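Side-chain contacts in titin (Homo sapiens, PDB 6H4L), which builds part of the sarcomeric M-band, where this immunoglobulin-like domain probably serves as one structural link in a very long muscle protein: residues L66-C71 with A94-T99; V47-Q50 with K54-Y57. All blocks are in the same frame, centred on the assembly; numbering follows the deposited sequence. Where two conformers were deposited one is given.

Contact 1 of 2, residues L66-C71 with A94-T99; sequences LEILDC and ATLDVT
Cys-71 meets two residues of strand 88-98, with Val-98 packed against its CB and carbonyl and Leu-96 against its sulfur. Of the CA atoms, those of Cys-71 and Val-98 are the nearest pair across the segments, 6.7 Å apart. Val-98 straddles the cysteine CB with its two methyls, CG1 and CG2 each lying 4.0 Å from Cys-71 CB. Its CG1, set anti to the backbone N (chi1 -172°), also reaches past the side chain to the peptide group, 3.6 Å from Cys-71 O. Cys-71 SG stands beside its own backbone N (chi1 -72°), a rotation that leads the sulfur to Leu-96 CD2, at 4.2 Å. The same methyl receives Ile-68 CD1 at 4.4 Å, so one branch of Leu-96 meets both Cys-71 and the end of strand 63-68. All three pairs are apolar, and the distances are those of ordinary van der Waals contact. Asp-70, with a left-handed backbone conformation, turns the chain just before Cys-71 and is itself a zinc ligand. In strand terms the contact spans the I-set sandwich, bringing the end of strand 63-68 (E) and the loop that follows it against the end of strand 88-98 (G). Phe-28 on strand 26-35 touches both Ile-68 and Leu-96, while Val-20 on strand 18-20 lies against Cys-71, Leu-96 and Val-98.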
loop_
_atom_site.group_PDB
_atom_site.type_symbol
_atom_site.label_atom_id
_atom_site.label_comp_id
_atom_site.label_asym_id
_atom_site.label_seq_id
_atom_site.Cartn_x
_atom_site.Cartn_y
_atom_site.Cartn_z
ATOM N N LEU A 66 0.890 -2.489 -4.040
ATOM C CA LEU A 66 1.969 -3.181 -3.336
ATOM C C LEU A 66 1.891 -4.627 -3.762
ATOM O O LEU A 66 0.830 -5.232 -3.700
ATOM C CB LEU A 66 1.791 -3.096 -1.819
ATOM C CG LEU A 66 2.769 -3.970 -1.001
ATOM C CD1 LEU A 66 4.184 -3.456 -1.183
ATOM C CD2 LEU A 66 2.393 -3.980 0.490
ATOM N N GLU A 67 3.016 -5.179 -4.178
ATOM C CA GLU A 67 3.031 -6.565 -4.584
ATOM C C GLU A 67 3.995 -7.315 -3.672
ATOM O O GLU A 67 5.119 -6.867 -3.462
ATOM C CB GLU A 67 3.462 -6.658 -6.037
ATOM C CG GLU A 67 3.611 -8.075 -6.549
ATOM C CD GLU A 67 4.014 -8.079 -8.005
ATOM O OE1 GLU A 67 5.173 -7.715 -8.299
ATOM O OE2 GLU A 67 3.160 -8.404 -8.852
ATOM N N ILE A 68 3.521 -8.412 -3.098
ATOM C CA ILE A 68 4.356 -9.264 -2.245
ATOM C C ILE A 68 4.441 -10.620 -2.919
ATOM O O ILE A 68 3.411 -11.236 -3.205
ATOM C CB ILE A 68 3.740 -9.425 -0.841
ATOM C CG1 ILE A 68 3.467 -8.055 -0.209
ATOM C CG2 ILE A 68 4.654 -10.280 0.057
ATOM C CD1 ILE A 68 2.102 -7.948 0.435
ATOM N N LEU A 69 5.660 -11.079 -3.193
ATOM C CA LEU A 69 5.861 -12.313 -3.931
ATOM C C LEU A 69 6.131 -13.465 -2.975
ATOM O O LEU A 69 6.691 -13.255 -1.902
ATOM C CB LEU A 69 7.055 -12.174 -4.873
ATOM C CG LEU A 69 6.996 -11.092 -5.947
ATOM C CD1 LEU A 69 8.179 -11.272 -6.888
ATOM C CD2 LEU A 69 5.689 -11.182 -6.704
ATOM N N ASP A 70 5.732 -14.670 -3.375
ATOM C CA ASP A 70 6.065 -15.898 -2.662
ATOM C C ASP A 70 5.724 -15.848 -1.171
ATOM O O ASP A 70 6.579 -16.073 -0.320
ATOM C CB ASP A 70 7.538 -16.206 -2.847
ATOM C CG ASP A 70 7.931 -17.521 -2.213
ATOM O OD1 ASP A 70 7.057 -18.402 -2.192
ATOM O OD2 ASP A 70 9.064 -17.595 -1.716
ATOM N N CYS A 71 4.454 -15.593 -0.888
ATOM C CA CYS A 71 3.971 -15.338 0.466
ATOM C C CYS A 71 4.101 -16.493 1.442
ATOM O O CYS A 71 3.642 -17.597 1.171
ATOM C CB CYS A 71 2.509 -14.909 0.417
ATOM S SG CYS A 71 2.273 -13.243 -0.238
ATOM N N ALA A 94 -4.682 -2.626 5.798
ATOM C CA ALA A 94 -5.452 -3.845 5.630
ATOM C C ALA A 94 -4.599 -5.009 6.102
ATOM O O ALA A 94 -3.391 -4.874 6.290
ATOM C CB ALA A 94 -5.853 -4.032 4.159
ATOM N N THR A 95 -5.238 -6.158 6.280
ATOM C CA THR A 95 -4.541 -7.330 6.784
ATOM C C THR A 95 -4.324 -8.371 5.701
ATOM O O THR A 95 -5.173 -8.575 4.836
ATOM C CB THR A 95 -5.314 -7.986 7.937
ATOM O OG1 THR A 95 -6.592 -8.432 7.466
ATOM C CG2 THR A 95 -5.504 -7.008 9.080
ATOM N N LEU A 96 -3.171 -9.024 5.757
ATOM C CA LEU A 96 -2.916 -10.197 4.934
ATOM C C LEU A 96 -2.922 -11.440 5.811
ATOM O O LEU A 96 -2.276 -11.474 6.859
ATOM C CB LEU A 96 -1.561 -10.086 4.242
ATOM C CG LEU A 96 -1.281 -11.213 3.243
ATOM C CD1 LEU A 96 -2.288 -11.193 2.096
ATOM C CD2 LEU A 96 0.148 -11.132 2.727
ATOM N N ASP A 97 -3.654 -12.461 5.381
ATOM C CA ASP A 97 -3.596 -13.760 6.035
ATOM C C ASP A 97 -3.095 -14.789 5.044
ATOM O O ASP A 97 -3.795 -15.147 4.099
ATOM C CB ASP A 97 -4.967 -14.164 6.578
ATOM C CG ASP A 97 -5.340 -13.404 7.836
ATOM O OD1 ASP A 97 -4.470 -13.246 8.720
ATOM O OD2 ASP A 97 -6.502 -12.958 7.938
ATOM N N VAL A 98 -1.870 -15.253 5.259
ATOM C CA VAL A 98 -1.301 -16.299 4.421
ATOM C C VAL A 98 -1.712 -17.665 4.968
ATOM O O VAL A 98 -1.352 -18.034 6.084
ATOM C CB VAL A 98 0.232 -16.177 4.335
ATOM C CG1 VAL A 98 0.787 -17.144 3.302
ATOM C CG2 VAL A 98 0.622 -14.750 3.984
ATOM N N THR A 99 -2.480 -18.406 4.177
ATOM C CA THR A 99 -3.067 -19.664 4.633
ATOM C C THR A 99 -2.287 -20.876 4.133
ATOM O O THR A 99 -1.766 -20.870 3.019
ATOM C CB THR A 99 -4.531 -19.781 4.175
ATOM O OG1 THR A 99 -4.579 -19.848 2.744
ATOM C CG2 THR A 99 -5.327 -18.569 4.644
#

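Contact 2 of 2, residues V47-Q50 with K54-Y57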
loop_
_atom_site.group_PDB
_atom_site.type_symbol
_atom_site.label_atom_id
_atom_site.label_comp_id
_atom_site.label_asym_id
_atom_site.label_seq_id
_atom_site.Cartn_x
_atom_site.Cartn_y
_atom_site.Cartn_z
ATOM N N VAL A 47 6.596 -1.281 10.267
ATOM C CA VAL A 47 7.983 -1.137 9.833
ATOM C C VAL A 47 8.027 -0.807 8.350
ATOM O O VAL A 47 7.396 -1.487 7.542
ATOM C CB VAL A 47 8.779 -2.424 10.074
ATOM C CG1 VAL A 47 10.234 -2.230 9.674
ATOM C CG2 VAL A 47 8.684 -2.835 11.533
ATOM N N GLU A 48 8.766 0.235 7.986
ATOM C CA GLU A 48 8.783 0.666 6.594
ATOM C C GLU A 48 9.336 -0.416 5.674
ATOM O O GLU A 48 10.362 -1.044 5.968
ATOM C CB GLU A 48 9.561 1.973 6.414
ATOM C CG GLU A 48 9.493 2.504 4.983
ATOM C CD GLU A 48 10.024 3.917 4.840
ATOM O OE1 GLU A 48 10.512 4.476 5.843
ATOM O OE2 GLU A 48 9.941 4.469 3.719
ATOM N N LEU A 49 8.627 -0.645 4.572
ATOM C CA LEU A 49 9.041 -1.602 3.557
ATOM C C LEU A 49 9.943 -0.938 2.523
ATOM O O LEU A 49 9.703 0.196 2.110
ATOM C CB LEU A 49 7.824 -2.209 2.851
ATOM C CG LEU A 49 6.941 -3.185 3.631
ATOM C CD1 LEU A 49 5.681 -3.489 2.830
ATOM C CD2 LEU A 49 7.704 -4.477 3.943
ATOM N N GLN A 50 10.985 -1.660 2.125
ATOM C CA GLN A 50 11.829 -1.248 1.018
ATOM C C GLN A 50 11.602 -2.216 -0.132
ATOM O O GLN A 50 11.274 -3.383 0.090
ATOM C CB GLN A 50 13.303 -1.284 1.430
ATOM C CG GLN A 50 13.736 -0.119 2.305
ATOM C CD GLN A 50 13.758 1.195 1.546
ATOM O OE1 GLN A 50 12.750 1.898 1.468
ATOM N NE2 GLN A 50 14.911 1.528 0.976
ATOM N N LYS A 54 11.308 -9.489 -3.078
ATOM C CA LYS A 54 10.026 -9.903 -2.517
ATOM C C LYS A 54 8.946 -8.827 -2.609
ATOM O O LYS A 54 7.769 -9.140 -2.815
ATOM C CB LYS A 54 10.206 -10.326 -1.062
ATOM C CG LYS A 54 9.007 -11.043 -0.482
ATOM C CD LYS A 54 9.361 -11.672 0.849
ATOM C CE LYS A 54 8.219 -12.516 1.374
ATOM N NZ LYS A 54 7.984 -13.724 0.549
ATOM N N ILE A 55 9.355 -7.570 -2.472
ATOM C CA ILE A 55 8.420 -6.452 -2.350
ATOM C C ILE A 55 8.584 -5.435 -3.484
ATOM O O ILE A 55 9.682 -4.935 -3.708
ATOM C CB ILE A 55 8.664 -5.709 -1.024
ATOM C CG1 ILE A 55 8.419 -6.632 0.172
ATOM C CG2 ILE A 55 7.817 -4.453 -0.943
ATOM C CD1 ILE A 55 6.986 -7.080 0.327
ATOM N N HIS A 56 7.494 -5.131 -4.187
ATOM C CA HIS A 56 7.496 -4.071 -5.201
ATOM C C HIS A 56 6.290 -3.169 -4.985
ATOM O O HIS A 56 5.204 -3.652 -4.688
ATOM C CB HIS A 56 7.376 -4.651 -6.613
ATOM C CG HIS A 56 8.454 -5.622 -6.969
ATOM N ND1 HIS A 56 8.206 -6.772 -7.686
ATOM C CD2 HIS A 56 9.784 -5.608 -6.724
ATOM C CE1 HIS A 56 9.337 -7.435 -7.855
ATOM N NE2 HIS A 56 10.310 -6.750 -7.281
ATOM N N TYR A 57 6.470 -1.868 -5.168
ATOM C CA TYR A 57 5.316 -0.975 -5.140
ATOM C C TYR A 57 5.399 0.112 -6.197
ATOM O O TYR A 57 6.483 0.541 -6.587
ATOM C CB TYR A 57 5.071 -0.374 -3.746
ATOM C CG TYR A 57 6.309 0.086 -2.996
ATOM C CD1 TYR A 57 6.899 1.318 -3.258
ATOM C CD2 TYR A 57 6.864 -0.704 -2.002
ATOM C CE1 TYR A 57 8.020 1.737 -2.558
ATOM C CE2 TYR A 57 7.986 -0.298 -1.303
ATOM C CZ TYR A 57 8.557 0.921 -1.582
ATOM O OH TYR A 57 9.670 1.314 -0.874
#
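Tyr-57 brings its phenol to the backbone of Leu-49 and Gln-50, in the short connection of the I-set immunoglobulin fold that leads from strand 47-48 (C') to strand 55-60 (D) and so from one sheet to the other. Tyr-57 OH lies 3.2 Å from Leu-49 O, and the carbonyl stands oblique to the ring. The hydroxyl is also 3.8 Å from Gln-50 CA. The Gln-50 CB points away from strand 55-60, yet the chain bends at chi2 (-69°) and leaves OE1 3.9 Å from Tyr-57 OH, with the amide and ring planes 52° apart; this is proximity at the exposed margin of the contact. Further in, Ile-55 meets the next carbonyl: Gln-50 O is 3.7 Å from Ile-55 CB and 3.8 Å from Ile-55 CG2, which the torsion places anti to the backbone N. On the other branch, Ile-55 CG1 receives Leu-49 CD2 at 4.4 Å, a purely apolar meeting that is the hydrophobic part of the interface. The first shell therefore combines one aliphatic pair with two backbone carbonyls, each approached by a strand D side chain. Behind it, Leu-66 of strand 63-68 touches Leu-49, Ile-55 and Tyr-57, and the Tyr-57 ring meets that of Trp-42 with planes about 30° apart. The intervening turn is fastened to strand D from its own side chains: Glu-51 OE2 accepts Tyr-57 N, and Ser-52 OG accepts both Lys-54 N and Ile-55 N.

Contact 2 closes before contact 1 opens along the chain; their centres are about 12 Å apart, and they are coupled through the neighbouring antiparallel strands 55-60 and 63-68. Between these strands, Glu-67 N lies 2.7 Å from His-56 O, a probable backbone hydrogen bond. A second tie is made by Lys-54, whose NZ is 2.8 Å from Leu-69 O, again probably hydrogen-bonded, and which also forms a salt bridge with Asp-75. Contact 1 contains one zinc ligand, Asp-70 (the other is His-72), and its Cys-71 side chain is about 7 Å from the metal; the Ile-55 side chain of contact 2 is about 13 Å away.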